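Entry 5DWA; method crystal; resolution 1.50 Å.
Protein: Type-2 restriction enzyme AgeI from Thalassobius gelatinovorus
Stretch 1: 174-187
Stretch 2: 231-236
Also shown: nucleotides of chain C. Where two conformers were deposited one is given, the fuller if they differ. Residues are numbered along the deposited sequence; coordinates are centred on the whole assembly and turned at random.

Stretch 1 174-187: RVSDDIPASRIMMG
Stretch 2 (231-236) HGDFSA

Stretch 1 is helical through Gly187, with bonds such as Ser182 N to Asp178 O (2.9 Å) and Met186 N to Ser182 O (2.9 Å). Residues 174-177 have helical phi/psi but lack the regular bonds. Stretch 2 follows a helix. Gly232 leaves helical phi/psi at 66/42, a positive phi that favours glycine. Asp233 is at -75/-10, Phe234 is extended at -138/154, and Ser235 returns to -63/-38. The chain runs along the helix in the same sense: CA atoms pair Ile179 with Asp233 (6.0 Å), Ser182 with Phe234 (6.1 Å) and Met186 with Ser235 (7.3 Å).

Ser182 (chi1 t) points toward stretch 2, and its OG donates to Asp233 O at 2.6 Å. Arg183 is m, t, t. Its NE and NH2 both donate to Asp233 OD1, at 2.9 and 3.0 Å, forming a salt bridge at the guanidinium edge. Asp233 (m) is buried, so this charge pairing suits it.

Phe234 (m, chi2 -88°) starts away, but its ring returns to the helix. Apolar neighbours suit this buried ring: Phe234 CZ lies 4.0 Å from Val175 CG2, and Phe234 CE2 4.2 Å from Ile179 CG1. Asp178 CB meets the ring edge.

Met186 (m, t, p) is long and unbranched, so it reaches the loop backbone: Met186 SD is 3.7 Å from Asp233 O, and Met186 CE 3.6 Å from Ser235 N. Between the stretches 434 Å² is buried, both sides summed.

Arg174 instead binds DNA, Arg174 NH2 donating to DG7 N7 at 3.0 Å.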

# COMPACT_ATOMS: atom_id res chain seq x y z
N ARG A 174 2.24 0.88 5.36
CA ARG A 174 0.80 0.87 5.16
C ARG A 174 0.06 1.32 6.42
O ARG A 174 -1.07 1.77 6.34
CB ARG A 174 0.36 -0.52 4.72
CG ARG A 174 0.65 -0.79 3.26
CD ARG A 174 0.32 -2.21 2.88
NE ARG A 174 1.35 -3.15 3.32
CZ ARG A 174 1.28 -3.87 4.44
NH1 ARG A 174 0.20 -3.81 5.22
NH2 ARG A 174 2.28 -4.67 4.76
N VAL A 175 0.72 1.24 7.57
CA VAL A 175 0.08 1.69 8.80
C VAL A 175 -0.12 3.21 8.76
O VAL A 175 -0.99 3.76 9.44
CB VAL A 175 0.89 1.25 10.04
CG1 VAL A 175 2.26 1.91 10.06
CG2 VAL A 175 0.12 1.56 11.33
N SER A 176 0.68 3.90 7.95
CA SER A 176 0.51 5.34 7.76
C SER A 176 -0.86 5.66 7.16
O SER A 176 -1.40 6.74 7.38
CB SER A 176 1.62 5.91 6.89
OG SER A 176 2.89 5.63 7.45
N ASP A 177 -1.42 4.70 6.42
CA ASP A 177 -2.77 4.84 5.85
C ASP A 177 -3.81 5.02 6.95
O ASP A 177 -4.84 5.67 6.74
CB ASP A 177 -3.19 3.61 5.02
CG ASP A 177 -2.29 3.35 3.83
OD1 ASP A 177 -1.35 4.14 3.59
OD2 ASP A 177 -2.53 2.35 3.12
N ASP A 178 -3.55 4.42 8.11
CA ASP A 178 -4.48 4.45 9.23
C ASP A 178 -4.37 5.70 10.08
O ASP A 178 -5.28 6.01 10.84
CB ASP A 178 -4.27 3.25 10.14
CG ASP A 178 -4.57 1.94 9.45
OD1 ASP A 178 -5.72 1.46 9.58
OD2 ASP A 178 -3.65 1.40 8.80
N ILE A 179 -3.26 6.41 9.99
CA ILE A 179 -3.02 7.51 10.92
C ILE A 179 -4.05 8.66 10.79
O ILE A 179 -4.58 9.11 11.80
CB ILE A 179 -1.59 8.06 10.77
CG1 ILE A 179 -0.60 7.02 11.29
CG2 ILE A 179 -1.42 9.37 11.51
CD1 ILE A 179 0.86 7.37 10.98
N PRO A 180 -4.36 9.11 9.57
CA PRO A 180 -5.37 10.18 9.55
C PRO A 180 -6.73 9.74 10.09
O PRO A 180 -7.33 10.48 10.85
CB PRO A 180 -5.45 10.56 8.06
CG PRO A 180 -4.11 10.16 7.51
CD PRO A 180 -3.77 8.89 8.23
N ALA A 181 -7.18 8.54 9.73
CA ALA A 181 -8.43 8.02 10.28
C ALA A 181 -8.36 7.96 11.80
O ALA A 181 -9.30 8.33 12.49
CB ALA A 181 -8.74 6.64 9.71
N SER A 182 -7.23 7.48 12.31
CA SER A 182 -7.08 7.30 13.74
C SER A 182 -7.13 8.63 14.48
O SER A 182 -7.78 8.74 15.52
CB SER A 182 -5.77 6.57 14.05
OG SER A 182 -5.68 6.30 15.43
N ARG A 183 -6.44 9.63 13.95
CA ARG A 183 -6.45 10.94 14.58
C ARG A 183 -7.86 11.53 14.60
O ARG A 183 -8.27 12.15 15.57
CB ARG A 183 -5.50 11.89 13.85
CG ARG A 183 -4.04 11.57 14.08
CD ARG A 183 -3.17 12.56 13.33
NE ARG A 183 -1.75 12.24 13.47
CZ ARG A 183 -0.78 12.85 12.80
NH1 ARG A 183 -1.08 13.82 11.94
NH2 ARG A 183 0.48 12.49 12.98
N ILE A 184 -8.59 11.32 13.51
CA ILE A 184 -9.97 11.81 13.42
C ILE A 184 -10.84 11.12 14.47
O ILE A 184 -11.59 11.77 15.19
CB ILE A 184 -10.54 11.58 12.01
CG1 ILE A 184 -9.89 12.55 11.02
CG2 ILE A 184 -12.05 11.75 11.99
CD1 ILE A 184 -10.05 12.16 9.55
N MET A 185 -10.72 9.80 14.57
CA MET A 185 -11.46 9.05 15.57
C MET A 185 -11.17 9.51 17.00
O MET A 185 -12.09 9.72 17.79
CB MET A 185 -11.16 7.56 15.44
CG MET A 185 -11.69 6.96 14.15
SD MET A 185 -11.07 5.29 13.84
CE MET A 185 -11.75 4.45 15.26
N MET A 186 -9.89 9.65 17.34
CA MET A 186 -9.51 10.04 18.69
C MET A 186 -10.00 11.45 18.98
O MET A 186 -10.41 11.75 20.10
CB MET A 186 -7.99 9.93 18.87
CG MET A 186 -7.45 8.51 18.68
SD MET A 186 -5.66 8.36 18.77
CE MET A 186 -5.41 8.56 20.53
N GLY A 187 -9.99 12.30 17.96
CA GLY A 187 -10.50 13.66 18.08
C GLY A 187 -11.99 13.69 18.38
O GLY A 187 -12.48 14.65 18.99
N HIS A 231 4.25 10.33 18.56
CA HIS A 231 3.18 11.17 18.04
C HIS A 231 1.81 10.86 18.65
O HIS A 231 0.90 11.68 18.59
CB HIS A 231 3.10 11.04 16.52
CG HIS A 231 4.32 11.53 15.80
ND1 HIS A 231 4.58 11.23 14.48
CD2 HIS A 231 5.35 12.30 16.22
CE1 HIS A 231 5.72 11.79 14.12
NE2 HIS A 231 6.20 12.45 15.16
N GLY A 232 1.66 9.67 19.24
CA GLY A 232 0.40 9.26 19.83
C GLY A 232 -0.72 9.09 18.82
O GLY A 232 -1.86 9.48 19.07
N ASP A 233 -0.39 8.47 17.68
CA ASP A 233 -1.34 8.37 16.57
C ASP A 233 -2.44 7.33 16.79
O ASP A 233 -3.39 7.28 16.01
CB ASP A 233 -0.59 8.04 15.28
CG ASP A 233 0.21 9.22 14.74
OD1 ASP A 233 -0.17 10.37 15.04
OD2 ASP A 233 1.20 8.98 14.02
N PHE A 234 -2.32 6.51 17.84
CA PHE A 234 -3.33 5.49 18.18
C PHE A 234 -3.56 5.48 19.69
O PHE A 234 -2.68 5.85 20.46
CB PHE A 234 -2.89 4.09 17.71
CG PHE A 234 -2.69 3.99 16.24
CD1 PHE A 234 -3.75 3.67 15.40
CD2 PHE A 234 -1.45 4.23 15.68
CE1 PHE A 234 -3.57 3.59 14.03
CE2 PHE A 234 -1.26 4.16 14.31
CZ PHE A 234 -2.32 3.83 13.48
N SER A 235 -4.74 5.03 20.11
CA SER A 235 -5.07 4.96 21.53
C SER A 235 -4.14 3.99 22.24
O SER A 235 -3.73 4.21 23.38
CB SER A 235 -6.52 4.54 21.74
OG SER A 235 -7.41 5.45 21.13
N ALA A 236 -3.84 2.90 21.54
CA ALA A 236 -2.99 1.83 22.05
C ALA A 236 -2.67 0.90 20.90
O ALA A 236 -3.38 0.88 19.90
CB ALA A 236 -3.65 1.08 23.17
P DC C 6 -3.32 -5.82 5.01
OP1 DC C 6 -3.47 -6.42 6.33
OP2 DC C 6 -2.96 -4.41 4.83
O5' DC C 6 -2.22 -6.70 4.25
C5' DC C 6 -2.40 -8.08 4.14
C4' DC C 6 -1.32 -8.65 3.26
O4' DC C 6 -1.37 -8.03 1.96
C3' DC C 6 0.10 -8.49 3.77
O3' DC C 6 0.79 -9.67 3.49
C2' DC C 6 0.64 -7.31 2.94
C1' DC C 6 -0.10 -7.48 1.63
N1 DC C 6 -0.38 -6.21 0.93
C2 DC C 6 0.04 -6.02 -0.40
O2 DC C 6 0.70 -6.90 -0.97
N3 DC C 6 -0.26 -4.85 -1.01
C4 DC C 6 -0.97 -3.93 -0.38
N4 DC C 6 -1.24 -2.79 -1.03
C5 DC C 6 -1.43 -4.12 0.95
C6 DC C 6 -1.12 -5.26 1.55
P DG C 7 1.96 -10.20 4.44
OP1 DG C 7 1.61 -11.58 4.82
OP2 DG C 7 2.31 -9.21 5.47
O5' DG C 7 3.22 -10.28 3.45
C5' DG C 7 3.16 -11.04 2.27
C4' DG C 7 4.40 -10.76 1.43
O4' DG C 7 4.28 -9.46 0.80
C3' DG C 7 5.70 -10.69 2.23
O3' DG C 7 6.74 -11.15 1.41
C2' DG C 7 5.84 -9.20 2.52
C1' DG C 7 5.33 -8.59 1.23
N9 DG C 7 4.73 -7.28 1.38
C8 DG C 7 4.43 -6.63 2.56
N7 DG C 7 3.82 -5.49 2.36
C5 DG C 7 3.67 -5.41 0.98
C6 DG C 7 3.08 -4.41 0.18
O6 DG C 7 2.53 -3.36 0.54
N1 DG C 7 3.15 -4.72 -1.17
C2 DG C 7 3.72 -5.86 -1.68
N2 DG C 7 3.68 -5.99 -3.01
N3 DG C 7 4.28 -6.80 -0.95
C4 DG C 7 4.22 -6.51 0.37